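Side-chain contacts in 1-acyl-sn-glycerol-3-phosphate acyltransferase (Thermotoga maritima, PDB 5KYM), which catalyses the transfer of an acyl chain to lysophosphatidic acid (1-acyl-sn-glycerol 3-phosphate), yielding phosphatidic acid, a precursor of membrane phospholipids: residues 11-14 with 15-19; 45-48 with 49-53; 114-117 with 118-121; 169-172 with 173-176; 231-234 with 235-238. All blocks are in the same frame, centred on the assembly; numbering follows the deposited sequence.

The five contacts follow one another along the chain, each joining side chains a turn or less apart. Contacts 1 and 2 lie on consecutive helices, 2-34 and 38-59, with centres about 17 Å apart, probably the two-helix motif of this membrane enzyme. Contact 3, on helix 114-120, is about 12 Å from contact 2 centre to centre; the two touch through V45, I49, Y117, Y120 and L121, and both line a nonane. Contacts 4 and 5, about 16 Å apart between centres, belong to the turn into helix 174-177 and to helix 223-243. They lie across the chain's centre from contact 1, about 35 and 33 Å away, so the lipid-binding end and this end of the fold are well separated.

Contact 1. Residues 11-14 with 15-19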
loop_
_atom_site.group_PDB
_atom_site.type_symbol
_atom_site.label_atom_id
_atom_site.label_comp_id
_atom_site.label_asym_id
_atom_site.label_seq_id
_atom_site.Cartn_x
_atom_site.Cartn_y
_atom_site.Cartn_z
ATOM N N LEU A 11 -1.147 -6.419 21.524
ATOM C CA LEU A 11 0.124 -7.037 21.921
ATOM C C LEU A 11 0.449 -8.238 21.055
ATOM O O LEU A 11 1.539 -8.349 20.502
ATOM C CB LEU A 11 0.098 -7.406 23.407
ATOM C CG LEU A 11 0.323 -6.107 24.208
ATOM C CD1 LEU A 11 -0.475 -5.902 25.498
ATOM C CD2 LEU A 11 1.845 -6.085 24.463
ATOM N N TYR A 12 -0.542 -9.100 20.904
ATOM C CA TYR A 12 -0.487 -10.236 20.004
ATOM C C TYR A 12 -0.078 -9.782 18.596
ATOM O O TYR A 12 0.828 -10.395 17.976
ATOM C CB TYR A 12 -1.867 -10.929 20.022
ATOM C CG TYR A 12 -2.084 -12.101 19.122
ATOM C CD1 TYR A 12 -1.597 -13.361 19.437
ATOM C CD2 TYR A 12 -2.879 -11.966 17.987
ATOM C CE1 TYR A 12 -1.851 -14.458 18.599
ATOM C CE2 TYR A 12 -3.167 -13.039 17.137
ATOM C CZ TYR A 12 -2.659 -14.299 17.431
ATOM O OH TYR A 12 -2.940 -15.329 16.543
ATOM N N PHE A 13 -0.662 -8.684 18.097
ATOM C CA PHE A 13 -0.241 -8.248 16.778
ATOM C C PHE A 13 1.235 -7.848 16.723
ATOM O O PHE A 13 1.938 -8.303 15.833
ATOM C CB PHE A 13 -1.101 -7.125 16.208
ATOM C CG PHE A 13 -0.690 -6.707 14.831
ATOM C CD1 PHE A 13 -1.098 -7.445 13.738
ATOM C CD2 PHE A 13 0.121 -5.627 14.628
ATOM C CE1 PHE A 13 -0.686 -7.106 12.447
ATOM C CE2 PHE A 13 0.523 -5.274 13.363
ATOM C CZ PHE A 13 0.145 -6.029 12.267
ATOM N N TYR A 14 1.696 -6.988 17.639
ATOM C CA TYR A 14 3.056 -6.479 17.539
ATOM C C TYR A 14 4.053 -7.596 17.751
ATOM O O TYR A 14 5.081 -7.647 17.063
ATOM C CB TYR A 14 3.311 -5.276 18.462
ATOM C CG TYR A 14 2.648 -3.996 17.990
ATOM C CD1 TYR A 14 2.898 -3.496 16.708
ATOM C CD2 TYR A 14 1.779 -3.305 18.798
ATOM C CE1 TYR A 14 2.306 -2.333 16.251
ATOM C CE2 TYR A 14 1.189 -2.133 18.393
ATOM C CZ TYR A 14 1.441 -1.627 17.107
ATOM O OH TYR A 14 0.788 -0.464 16.650
ATOM N N PHE A 15 3.749 -8.510 18.654
ATOM C CA PHE A 15 4.673 -9.575 18.927
ATOM C C PHE A 15 4.867 -10.436 17.656
ATOM O O PHE A 15 5.966 -10.537 17.117
ATOM C CB PHE A 15 4.173 -10.427 20.067
ATOM C CG PHE A 15 5.062 -11.592 20.360
ATOM C CD1 PHE A 15 6.294 -11.401 20.960
ATOM C CD2 PHE A 15 4.682 -12.882 20.001
ATOM C CE1 PHE A 15 7.122 -12.455 21.210
ATOM C CE2 PHE A 15 5.520 -13.967 20.257
ATOM C CZ PHE A 15 6.739 -13.736 20.859
ATOM N N ILE A 16 3.777 -11.001 17.167
ATOM C CA ILE A 16 3.813 -11.812 15.986
ATOM C C ILE A 16 4.367 -11.065 14.793
ATOM O O ILE A 16 5.233 -11.557 14.105
ATOM C CB ILE A 16 2.402 -12.336 15.635
ATOM C CG1 ILE A 16 1.998 -13.383 16.655
ATOM C CG2 ILE A 16 2.363 -12.969 14.226
ATOM C CD1 ILE A 16 0.506 -13.577 16.715
ATOM N N ALA A 17 3.852 -9.879 14.544
ATOM C CA ALA A 17 4.338 -9.048 13.444
ATOM C C ALA A 17 5.841 -8.786 13.495
ATOM O O ALA A 17 6.486 -8.730 12.450
ATOM C CB ALA A 17 3.611 -7.730 13.429
ATOM N N THR A 18 6.401 -8.628 14.689
ATOM C CA THR A 18 7.810 -8.315 14.810
ATOM C C THR A 18 8.664 -9.552 14.622
ATOM O O THR A 18 9.605 -9.569 13.841
ATOM C CB THR A 18 8.107 -7.710 16.165
ATOM O OG1 THR A 18 7.273 -6.578 16.360
ATOM C CG2 THR A 18 9.558 -7.253 16.187
ATOM N N VAL A 19 8.319 -10.603 15.333
ATOM C CA VAL A 19 8.986 -11.866 15.104
ATOM C C VAL A 19 8.870 -12.309 13.647
ATOM O O VAL A 19 9.804 -12.871 13.097
ATOM C CB VAL A 19 8.458 -12.980 16.026
ATOM C CG1 VAL A 19 9.092 -14.299 15.654
ATOM C CG2 VAL A 19 8.793 -12.678 17.470
#
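I16 reaches back one helical turn toward Y12, and its side chain can be followed outward. CB sits 3.4 Å from Y12 O, the carbonyl that also takes the I16 amide, and CG1 stays beside that same oxygen. CG1 anti to the carbonyl carbon (chi1 -71°) and a near-extended chi2 (159°) carry CD1 over one face of the Y12 phenol; the modelled separation is too close for carbons, so the exact height of CD1 above the ring is doubtful. A similar arrangement recurs in the next pair: A17 CB lies over one face of the F13 ring, 4.1 Å from its centroid, in a CH-pi contact. All of this belongs to helix 2-34, the first of two consecutive N-terminal helices, whose F15 and V19 contact bound phospholipid while I16 and A17 pack on W59 of helix 38-59. On another side of the helix, Y14 O accepts two donors from T18. The amide T18 N is 2.9 Å from Y14 O, and the hydroxyl OG1 approaches from the opposite face of that carbonyl's plane. The Y14 ring turns elsewhere: its OH bonds W200 O, and F202 meets the rings of both F13 and Y14.

Contact 2. Residues 45-48 with 49-53; sequences VLKE and IEKFG. With DD9 (nonane), chain F.
I49 fills the closely packed side of this helical turn, its CD1 touching V45 and L46. V45 CG1 comes to 4.0 Å of I49 CD1, and L46 CD2 approaches the same methyl at 4.1 Å. T99 and L121 lie against L46 and I49, while Y117 packs on V45 and I49. The polar side is looser. K47 bends at chi2, chi3 and chi4, so that its CE, not its ammonium, lies next to the E50 carboxylate; K47 NZ stays 4.5 Å from E50 OE1, beyond a salt bridge. Between these extremes, K51 curls back to E48, where its NZ forms a salt bridge with E48 OE2, a 2.7 Å hydrogen bond to the syn lone pair of that oxygen. E48 OE1 is taken by Y24 OH of helix 2-34, so both carboxylate oxygens are engaged and the group is probably fixed in its rotation. R55 lies close to K51 NZ, and bound phospholipid comes within about 4 Å of the K51 side chain. Nonane C5 lies over one face of the F52 ring, 3.4 Å from F52 CG. Charged and hydrophobic faces here are consistent with one helix of the membrane-associated two-helix motif, lining the nonane pocket.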
loop_
_atom_site.group_PDB
_atom_site.type_symbol
_atom_site.label_atom_id
_atom_site.label_comp_id
_atom_site.label_asym_id
_atom_site.label_seq_id
_atom_site.Cartn_x
_atom_site.Cartn_y
_atom_site.Cartn_z
ATOM N N VAL A 45 10.584 -14.176 -2.866
ATOM C CA VAL A 45 10.566 -13.081 -1.902
ATOM C C VAL A 45 9.279 -12.286 -2.059
ATOM O O VAL A 45 8.620 -11.940 -1.050
ATOM C CB VAL A 45 11.732 -12.083 -2.061
ATOM C CG1 VAL A 45 11.621 -10.954 -1.007
ATOM C CG2 VAL A 45 13.061 -12.780 -1.925
ATOM N N LEU A 46 8.946 -11.991 -3.319
ATOM C CA LEU A 46 7.730 -11.242 -3.598
ATOM C C LEU A 46 6.478 -11.932 -3.081
ATOM O O LEU A 46 5.579 -11.282 -2.587
ATOM C CB LEU A 46 7.590 -10.887 -5.097
ATOM C CG LEU A 46 8.464 -9.704 -5.549
ATOM C CD1 LEU A 46 8.191 -9.389 -6.977
ATOM C CD2 LEU A 46 8.310 -8.417 -4.709
ATOM N N LYS A 47 6.427 -13.245 -3.180
ATOM C CA LYS A 47 5.244 -13.990 -2.803
ATOM C C LYS A 47 5.144 -13.948 -1.309
ATOM O O LYS A 47 4.065 -13.741 -0.793
ATOM C CB LYS A 47 5.324 -15.421 -3.343
ATOM C CG LYS A 47 4.058 -16.239 -3.281
ATOM C CD LYS A 47 2.965 -15.655 -4.184
ATOM C CE LYS A 47 1.589 -15.865 -3.580
ATOM N NZ LYS A 47 1.362 -17.327 -3.238
ATOM N N GLU A 48 6.272 -14.065 -0.610
ATOM C CA GLU A 48 6.296 -14.013 0.869
ATOM C C GLU A 48 5.797 -12.712 1.475
ATOM O O GLU A 48 5.243 -12.734 2.572
ATOM C CB GLU A 48 7.709 -14.303 1.417
ATOM C CG GLU A 48 8.180 -15.742 1.357
ATOM C CD GLU A 48 7.164 -16.667 1.962
ATOM O OE1 GLU A 48 6.706 -16.404 3.130
ATOM O OE2 GLU A 48 6.765 -17.606 1.205
ATOM N N ILE A 49 6.080 -11.614 0.780
ATOM C CA ILE A 49 5.629 -10.272 1.096
ATOM C C ILE A 49 4.146 -10.194 0.948
ATOM O O ILE A 49 3.465 -9.679 1.815
ATOM C CB ILE A 49 6.284 -9.204 0.140
ATOM C CG1 ILE A 49 7.780 -9.099 0.471
ATOM C CG2 ILE A 49 5.595 -7.815 0.195
ATOM C CD1 ILE A 49 8.600 -8.378 -0.585
ATOM N N GLU A 50 3.645 -10.642 -0.191
ATOM C CA GLU A 50 2.227 -10.686 -0.443
ATOM C C GLU A 50 1.551 -11.507 0.713
ATOM O O GLU A 50 0.563 -11.074 1.306
ATOM C CB GLU A 50 1.998 -11.245 -1.838
ATOM C CG GLU A 50 0.558 -11.665 -2.129
ATOM C CD GLU A 50 0.341 -12.220 -3.516
ATOM O OE1 GLU A 50 1.222 -12.921 -4.009
ATOM O OE2 GLU A 50 -0.723 -11.983 -4.130
ATOM N N LYS A 51 2.135 -12.653 1.068
ATOM C CA LYS A 51 1.571 -13.479 2.123
ATOM C C LYS A 51 1.555 -12.712 3.424
ATOM O O LYS A 51 0.652 -12.837 4.192
ATOM C CB LYS A 51 2.329 -14.781 2.275
ATOM C CG LYS A 51 2.222 -15.639 1.017
ATOM C CD LYS A 51 3.383 -16.633 0.829
ATOM C CE LYS A 51 3.169 -17.879 1.645
ATOM N NZ LYS A 51 4.382 -18.412 2.259
ATOM N N PHE A 52 2.561 -11.896 3.675
ATOM C CA PHE A 52 2.586 -11.057 4.875
ATOM C C PHE A 52 1.420 -10.070 4.871
ATOM O O PHE A 52 0.669 -9.949 5.860
ATOM C CB PHE A 52 3.928 -10.351 5.035
ATOM C CG PHE A 52 3.904 -9.266 6.047
ATOM C CD1 PHE A 52 3.922 -9.569 7.412
ATOM C CD2 PHE A 52 3.837 -7.915 5.665
ATOM C CE1 PHE A 52 3.852 -8.518 8.341
ATOM C CE2 PHE A 52 3.796 -6.898 6.608
ATOM C CZ PHE A 52 3.804 -7.196 7.933
ATOM N N GLY A 53 1.267 -9.381 3.755
ATOM C CA GLY A 53 0.147 -8.441 3.610
ATOM C C GLY A 53 -1.160 -9.068 4.096
ATOM O O GLY A 53 -1.859 -8.530 4.947
HETATM C C1 DD9 F . 8.303 -12.776 5.133
HETATM C C2 DD9 F . 8.733 -11.369 4.756
HETATM C C3 DD9 F . 7.681 -10.392 5.240
HETATM C C4 DD9 F . 8.129 -8.971 4.939
HETATM C C5 DD9 F . 6.945 -8.008 5.074
HETATM C C6 DD9 F . 7.380 -6.639 4.567
HETATM C C7 DD9 F . 6.529 -5.453 5.019
HETATM C C8 DD9 F . 7.072 -4.199 4.299
HETATM C C9 DD9 F . 6.703 -2.907 5.040
#

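Contact 3. Residues 114-117 with 118-121; sequences VNWY and IRYL. With DD9 (nonane), chain F.
R119 lays one face of its guanidinium over N115 O, with CZ 3.9 Å from that carbonyl oxygen. The bend at chi3 (-80°) folds the group back along the helix instead of letting it extend, and R119 runs beside N115, pointing the same way. Its NH2 then meets the edge of the W116 indole, 3.9 Å from W116 CD1, near the ring plane, with the two flat groups turned 67° from one another. Elsewhere on the helix the contact is apolar: V114 CG1 packs against I118 CD1 at 3.5 Å. L121, where the chain leaves helical geometry, still gives its amide to Y117 O at 3.0 Å. Y117 itself turns to the nonane pocket. Nonane C4 lies over the centre of one face of its ring, 3.5 Å from Y117 CG, while the chain continues past the phenol oxygen. The hydroxyl of Y117 is bonded to G25 O in helix 2-34. An alanine here is likely to leave the nonane without its flat aromatic wall and G25 O without this donor. Helix 114-120 is the crossover of a beta-alpha-beta unit between the parallel strands 103-104 and 124-125; Y117 and Y120 pack on helices 2-34 and 38-59, while I118 meets F102 and L108.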
loop_
_atom_site.group_PDB
_atom_site.type_symbol
_atom_site.label_atom_id
_atom_site.label_comp_id
_atom_site.label_asym_id
_atom_site.label_seq_id
_atom_site.Cartn_x
_atom_site.Cartn_y
_atom_site.Cartn_z
ATOM N N VAL A 114 11.779 -4.070 8.613
ATOM C CA VAL A 114 11.053 -3.165 7.716
ATOM C C VAL A 114 11.968 -2.532 6.650
ATOM O O VAL A 114 11.634 -2.487 5.476
ATOM C CB VAL A 114 10.292 -2.020 8.487
ATOM C CG1 VAL A 114 9.621 -1.035 7.531
ATOM C CG2 VAL A 114 9.237 -2.580 9.411
ATOM N N ASN A 115 13.115 -2.033 7.060
ATOM C CA ASN A 115 14.038 -1.402 6.110
ATOM C C ASN A 115 14.489 -2.361 5.004
ATOM O O ASN A 115 14.577 -1.962 3.826
ATOM C CB ASN A 115 15.260 -0.811 6.812
ATOM C CG ASN A 115 15.927 -1.804 7.726
ATOM O OD1 ASN A 115 15.250 -2.669 8.307
ATOM N ND2 ASN A 115 17.243 -1.720 7.850
ATOM N N TRP A 116 14.763 -3.608 5.364
ATOM C CA TRP A 116 15.182 -4.603 4.372
ATOM C C TRP A 116 14.064 -4.782 3.393
ATOM O O TRP A 116 14.283 -4.884 2.205
ATOM C CB TRP A 116 15.474 -6.003 4.928
ATOM C CG TRP A 116 16.276 -6.092 6.123
ATOM C CD1 TRP A 116 17.292 -5.299 6.467
ATOM C CD2 TRP A 116 16.141 -7.073 7.149
ATOM N NE1 TRP A 116 17.811 -5.702 7.659
ATOM C CE2 TRP A 116 17.135 -6.803 8.103
ATOM C CE3 TRP A 116 15.272 -8.166 7.357
ATOM C CZ2 TRP A 116 17.306 -7.580 9.276
ATOM C CZ3 TRP A 116 15.432 -8.955 8.532
ATOM C CH2 TRP A 116 16.455 -8.648 9.473
ATOM N N TYR A 117 12.845 -4.871 3.877
ATOM C CA TYR A 117 11.766 -5.087 2.946
ATOM C C TYR A 117 11.377 -3.836 2.146
ATOM O O TYR A 117 11.077 -3.952 0.945
ATOM C CB TYR A 117 10.642 -5.855 3.625
ATOM C CG TYR A 117 10.979 -7.333 3.672
ATOM C CD1 TYR A 117 10.774 -8.141 2.563
ATOM C CD2 TYR A 117 11.532 -7.883 4.770
ATOM C CE1 TYR A 117 11.086 -9.468 2.570
ATOM C CE2 TYR A 117 11.821 -9.213 4.821
ATOM C CZ TYR A 117 11.623 -9.998 3.718
ATOM O OH TYR A 117 11.920 -11.352 3.796
ATOM N N ILE A 118 11.479 -2.648 2.742
ATOM C CA ILE A 118 11.274 -1.410 1.972
ATOM C C ILE A 118 12.265 -1.298 0.843
ATOM O O ILE A 118 11.901 -0.920 -0.250
ATOM C CB ILE A 118 11.401 -0.130 2.826
ATOM C CG1 ILE A 118 10.278 -0.078 3.871
ATOM C CG2 ILE A 118 11.363 1.101 1.926
ATOM C CD1 ILE A 118 10.254 1.119 4.790
ATOM N N ARG A 119 13.529 -1.582 1.145
ATOM C CA ARG A 119 14.576 -1.630 0.144
ATOM C C ARG A 119 14.298 -2.695 -0.892
ATOM O O ARG A 119 14.387 -2.396 -2.062
ATOM C CB ARG A 119 15.927 -1.875 0.777
ATOM C CG ARG A 119 16.556 -0.629 1.376
ATOM C CD ARG A 119 18.113 -0.736 1.488
ATOM N NE ARG A 119 18.485 -1.535 2.664
ATOM C CZ ARG A 119 18.354 -1.132 3.937
ATOM N NH1 ARG A 119 17.898 0.104 4.250
ATOM N NH2 ARG A 119 18.678 -1.972 4.918
ATOM N N TYR A 120 13.922 -3.915 -0.495
ATOM C CA TYR A 120 13.683 -4.969 -1.483
ATOM C C TYR A 120 12.603 -4.554 -2.474
ATOM O O TYR A 120 12.750 -4.791 -3.672
ATOM C CB TYR A 120 13.298 -6.300 -0.855
ATOM C CG TYR A 120 13.447 -7.481 -1.812
ATOM C CD1 TYR A 120 12.478 -7.770 -2.717
ATOM C CD2 TYR A 120 14.565 -8.321 -1.754
ATOM C CE1 TYR A 120 12.599 -8.841 -3.602
ATOM C CE2 TYR A 120 14.697 -9.396 -2.605
ATOM C CZ TYR A 120 13.715 -9.657 -3.547
ATOM O OH TYR A 120 13.789 -10.707 -4.464
ATOM N N LEU A 121 11.545 -3.901 -1.985
ATOM C CA LEU A 121 10.471 -3.404 -2.851
ATOM C C LEU A 121 10.837 -2.187 -3.677
ATOM O O LEU A 121 9.951 -1.591 -4.310
ATOM C CB LEU A 121 9.219 -3.098 -2.013
ATOM C CG LEU A 121 8.562 -4.353 -1.421
ATOM C CD1 LEU A 121 7.704 -4.000 -0.218
ATOM C CD2 LEU A 121 7.761 -5.117 -2.498
HETATM C C1 DD9 F . 8.303 -12.776 5.133
HETATM C C2 DD9 F . 8.733 -11.369 4.756
HETATM C C3 DD9 F . 7.681 -10.392 5.240
HETATM C C4 DD9 F . 8.129 -8.971 4.939
HETATM C C5 DD9 F . 6.945 -8.008 5.074
HETATM C C6 DD9 F . 7.380 -6.639 4.567
HETATM C C7 DD9 F . 6.529 -5.453 5.019
HETATM C C8 DD9 F . 7.072 -4.199 4.299
HETATM C C9 DD9 F . 6.703 -2.907 5.040
#

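Contact 4. Residues 169-172 with 173-176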
loop_
_atom_site.group_PDB
_atom_site.type_symbol
_atom_site.label_atom_id
_atom_site.label_comp_id
_atom_site.label_asym_id
_atom_site.label_seq_id
_atom_site.Cartn_x
_atom_site.Cartn_y
_atom_site.Cartn_z
ATOM N N LYS A 169 -3.120 16.451 -3.115
ATOM C CA LYS A 169 -2.166 17.560 -3.169
ATOM C C LYS A 169 -1.837 17.871 -4.657
ATOM O O LYS A 169 -1.815 16.991 -5.509
ATOM C CB LYS A 169 -0.881 17.267 -2.323
ATOM C CG LYS A 169 -1.005 17.149 -0.780
ATOM C CD LYS A 169 -1.922 18.219 -0.085
ATOM C CE LYS A 169 -2.487 17.791 1.299
ATOM N NZ LYS A 169 -3.679 16.808 1.384
ATOM N N LYS A 170 -1.634 19.147 -4.970
ATOM C CA LYS A 170 -1.258 19.602 -6.322
ATOM C C LYS A 170 0.073 18.958 -6.711
ATOM O O LYS A 170 0.950 18.772 -5.898
ATOM C CB LYS A 170 -1.208 21.163 -6.368
ATOM C CG LYS A 170 -0.735 21.859 -7.660
ATOM C CD LYS A 170 0.299 22.962 -7.341
ATOM C CE LYS A 170 0.400 24.069 -8.390
ATOM N NZ LYS A 170 0.622 23.493 -9.744
ATOM N N ASP A 171 0.190 18.611 -7.972
ATOM C CA ASP A 171 1.333 17.870 -8.556
ATOM C C ASP A 171 1.507 16.454 -8.010
ATOM O O ASP A 171 2.568 15.864 -8.224
ATOM C CB ASP A 171 2.669 18.661 -8.478
ATOM C CG ASP A 171 2.617 20.026 -9.222
ATOM O OD1 ASP A 171 1.924 20.184 -10.272
ATOM O OD2 ASP A 171 3.308 20.961 -8.757
ATOM N N SER A 172 0.484 15.881 -7.366
ATOM C CA SER A 172 0.620 14.548 -6.750
ATOM C C SER A 172 0.713 13.455 -7.820
ATOM O O SER A 172 1.563 12.571 -7.736
ATOM C CB SER A 172 -0.461 14.279 -5.724
ATOM O OG SER A 172 -1.788 14.412 -6.211
ATOM N N LEU A 173 -0.082 13.576 -8.882
ATOM C CA LEU A 173 0.043 12.667 -10.038
ATOM C C LEU A 173 1.137 12.954 -11.065
ATOM O O LEU A 173 1.289 12.221 -12.019
ATOM C CB LEU A 173 -1.322 12.457 -10.734
ATOM C CG LEU A 173 -1.947 11.308 -9.926
ATOM C CD1 LEU A 173 -3.085 11.894 -9.156
ATOM C CD2 LEU A 173 -2.311 10.118 -10.780
ATOM N N MET A 174 1.967 13.923 -10.821
ATOM C CA MET A 174 3.090 14.143 -11.708
ATOM C C MET A 174 3.899 12.870 -11.980
ATOM O O MET A 174 4.378 12.732 -13.102
ATOM C CB MET A 174 3.990 15.269 -11.191
ATOM C CG MET A 174 4.877 15.857 -12.284
ATOM S SD MET A 174 3.989 16.524 -13.727
ATOM C CE MET A 174 3.084 17.924 -13.035
ATOM N N ILE A 175 4.007 11.892 -11.071
ATOM C CA ILE A 175 4.859 10.749 -11.462
ATOM C C ILE A 175 4.275 9.935 -12.609
ATOM O O ILE A 175 5.004 9.332 -13.373
ATOM C CB ILE A 175 5.302 9.809 -10.324
ATOM C CG1 ILE A 175 4.177 8.993 -9.818
ATOM C CG2 ILE A 175 5.914 10.568 -9.165
ATOM C CD1 ILE A 175 4.688 7.979 -8.847
ATOM N N ALA A 176 2.960 9.969 -12.751
ATOM C CA ALA A 176 2.292 9.315 -13.886
ATOM C C ALA A 176 2.459 10.103 -15.191
ATOM O O ALA A 176 2.863 9.558 -16.227
ATOM C CB ALA A 176 0.820 9.103 -13.586
#
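The flat carbonyl group of D171 is met from above its face by M174 N, which stands 73° out of the plane and 3.3 Å from D171 O. The carbonyl of K169 is used quite differently: S172 OG approaches within its plane, 2.7 Å from K169 O. S172 N adds a weak bond to the same oxygen, closing a type II beta turn from K169 to S172, with D171 taking the positive phi (64°) at its third position. The D171 carboxylate has K170 NZ 3.6 Å from OD1 in a salt bridge, and the methyl CE of M174 lies 3.8 Å from that same OD1. M174 runs alongside D171, and bends at chi2 and chi3 curl its thioether back to put CE there. Just after the turn, L173 is buried against V183 of the central sheet and L226 and R227 of helix 223-243. K169 NZ bonds the carbonyl of E156, which opens the EGTR sequence of the acyltransferase family. The chemistry implies a turn probably held chiefly by the in-plane S172 hydroxyl bond to K169 O, with the weak S172 amide bond and the out-of-plane M174 amide adding less; the charges of K170 and D171 probably offset one another in part.

Contact 5. Residues 231-234 with 235-238; sequences EEVV and KRGV
E231 and K235 lie side by side one turn apart and pair in a salt bridge, E231 OE2 to K235 NZ at 3.5 Å. Both chains are extended beyond CG, and K235 CE is as near to that carboxylate oxygen as the ammonium is, so the lysine meets it with the end of its chain as well as its charge. E231 OE2 also receives a weak bond from F168 N. Replacing K235 by an alanine would probably leave the buried E231 carboxylate without this countercharge and its CG without the lysine chain beside it. E232 takes a lesser share: its OE1 is 4.1 Å from K235 CD, and its carboxylate remains beyond salt-bridge range of the ammonium. Further round, R236 bends at chi3 (45°), bringing NH1 to 3.9 Å from E232 O. The backbone bonds run regularly through here, K235 N to E231 O at 3.0 Å among them. On the buried side, V238 CG2 packs 3.6 Å from V234 O, a carbonyl that also accepts S187 OG. Helix 223-243 thus lies on the mixed sheet: V233 and V234 touch P185, V238 reaches S187 and W189 in strand 183-189, and V234 and V238 meet N83, next to the HX4D motif.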
loop_
_atom_site.group_PDB
_atom_site.type_symbol
_atom_site.label_atom_id
_atom_site.label_comp_id
_atom_site.label_asym_id
_atom_site.label_seq_id
_atom_site.Cartn_x
_atom_site.Cartn_y
_atom_site.Cartn_z
ATOM N N GLU A 231 -8.994 11.122 -8.534
ATOM C CA GLU A 231 -9.659 11.606 -7.321
ATOM C C GLU A 231 -11.139 11.337 -7.248
ATOM O O GLU A 231 -11.567 10.849 -6.209
ATOM C CB GLU A 231 -9.406 13.106 -7.069
ATOM C CG GLU A 231 -9.733 13.495 -5.636
ATOM C CD GLU A 231 -9.395 14.907 -5.207
ATOM O OE1 GLU A 231 -8.980 15.755 -6.019
ATOM O OE2 GLU A 231 -9.577 15.146 -4.000
ATOM N N GLU A 232 -11.919 11.620 -8.302
ATOM C CA GLU A 232 -13.374 11.297 -8.252
ATOM C C GLU A 232 -13.552 9.843 -8.220
ATOM O O GLU A 232 -14.351 9.379 -7.413
ATOM C CB GLU A 232 -14.295 11.907 -9.335
ATOM C CG GLU A 232 -14.770 13.368 -9.083
ATOM C CD GLU A 232 -14.540 13.935 -7.648
ATOM O OE1 GLU A 232 -15.419 13.720 -6.751
ATOM O OE2 GLU A 232 -13.483 14.600 -7.417
ATOM N N VAL A 233 -12.792 9.120 -9.041
ATOM C CA VAL A 233 -12.874 7.625 -9.063
ATOM C C VAL A 233 -12.656 6.989 -7.677
ATOM O O VAL A 233 -13.459 6.166 -7.225
ATOM C CB VAL A 233 -11.882 6.985 -10.072
ATOM C CG1 VAL A 233 -11.882 5.468 -9.925
ATOM C CG2 VAL A 233 -12.225 7.387 -11.509
ATOM N N VAL A 234 -11.579 7.397 -7.033
ATOM C CA VAL A 234 -11.223 6.854 -5.748
ATOM C C VAL A 234 -12.290 7.232 -4.737
ATOM O O VAL A 234 -12.798 6.350 -4.008
ATOM C CB VAL A 234 -9.845 7.322 -5.243
ATOM C CG1 VAL A 234 -9.593 6.671 -3.882
ATOM C CG2 VAL A 234 -8.734 6.932 -6.204
ATOM N N LYS A 235 -12.629 8.527 -4.718
ATOM C CA LYS A 235 -13.616 9.033 -3.779
ATOM C C LYS A 235 -14.943 8.327 -3.841
ATOM O O LYS A 235 -15.501 8.010 -2.794
ATOM C CB LYS A 235 -13.835 10.534 -3.933
ATOM C CG LYS A 235 -12.907 11.357 -3.085
ATOM C CD LYS A 235 -13.245 12.786 -3.362
ATOM C CE LYS A 235 -12.335 13.730 -2.581
ATOM N NZ LYS A 235 -12.858 15.138 -2.675
ATOM N N ARG A 236 -15.437 8.112 -5.055
ATOM C CA ARG A 236 -16.718 7.452 -5.264
ATOM C C ARG A 236 -16.668 6.035 -4.718
ATOM O O ARG A 236 -17.654 5.532 -4.202
ATOM C CB ARG A 236 -17.158 7.460 -6.740
ATOM C CG ARG A 236 -18.618 7.030 -6.925
ATOM C CD ARG A 236 -19.179 7.250 -8.340
ATOM N NE ARG A 236 -18.271 6.811 -9.428
ATOM C CZ ARG A 236 -17.415 7.581 -10.131
ATOM N NH1 ARG A 236 -17.285 8.902 -9.911
ATOM N NH2 ARG A 236 -16.662 7.018 -11.078
ATOM N N GLY A 237 -15.514 5.397 -4.831
ATOM C CA GLY A 237 -15.341 4.074 -4.276
ATOM C C GLY A 237 -15.544 4.055 -2.784
ATOM O O GLY A 237 -16.296 3.240 -2.234
ATOM N N VAL A 238 -14.891 5.002 -2.129
ATOM C CA VAL A 238 -14.952 5.105 -0.689
ATOM C C VAL A 238 -16.395 5.252 -0.240
ATOM O O VAL A 238 -16.828 4.607 0.705
ATOM C CB VAL A 238 -14.108 6.273 -0.194
ATOM C CG1 VAL A 238 -14.247 6.426 1.291
ATOM C CG2 VAL A 238 -12.685 5.959 -0.461
#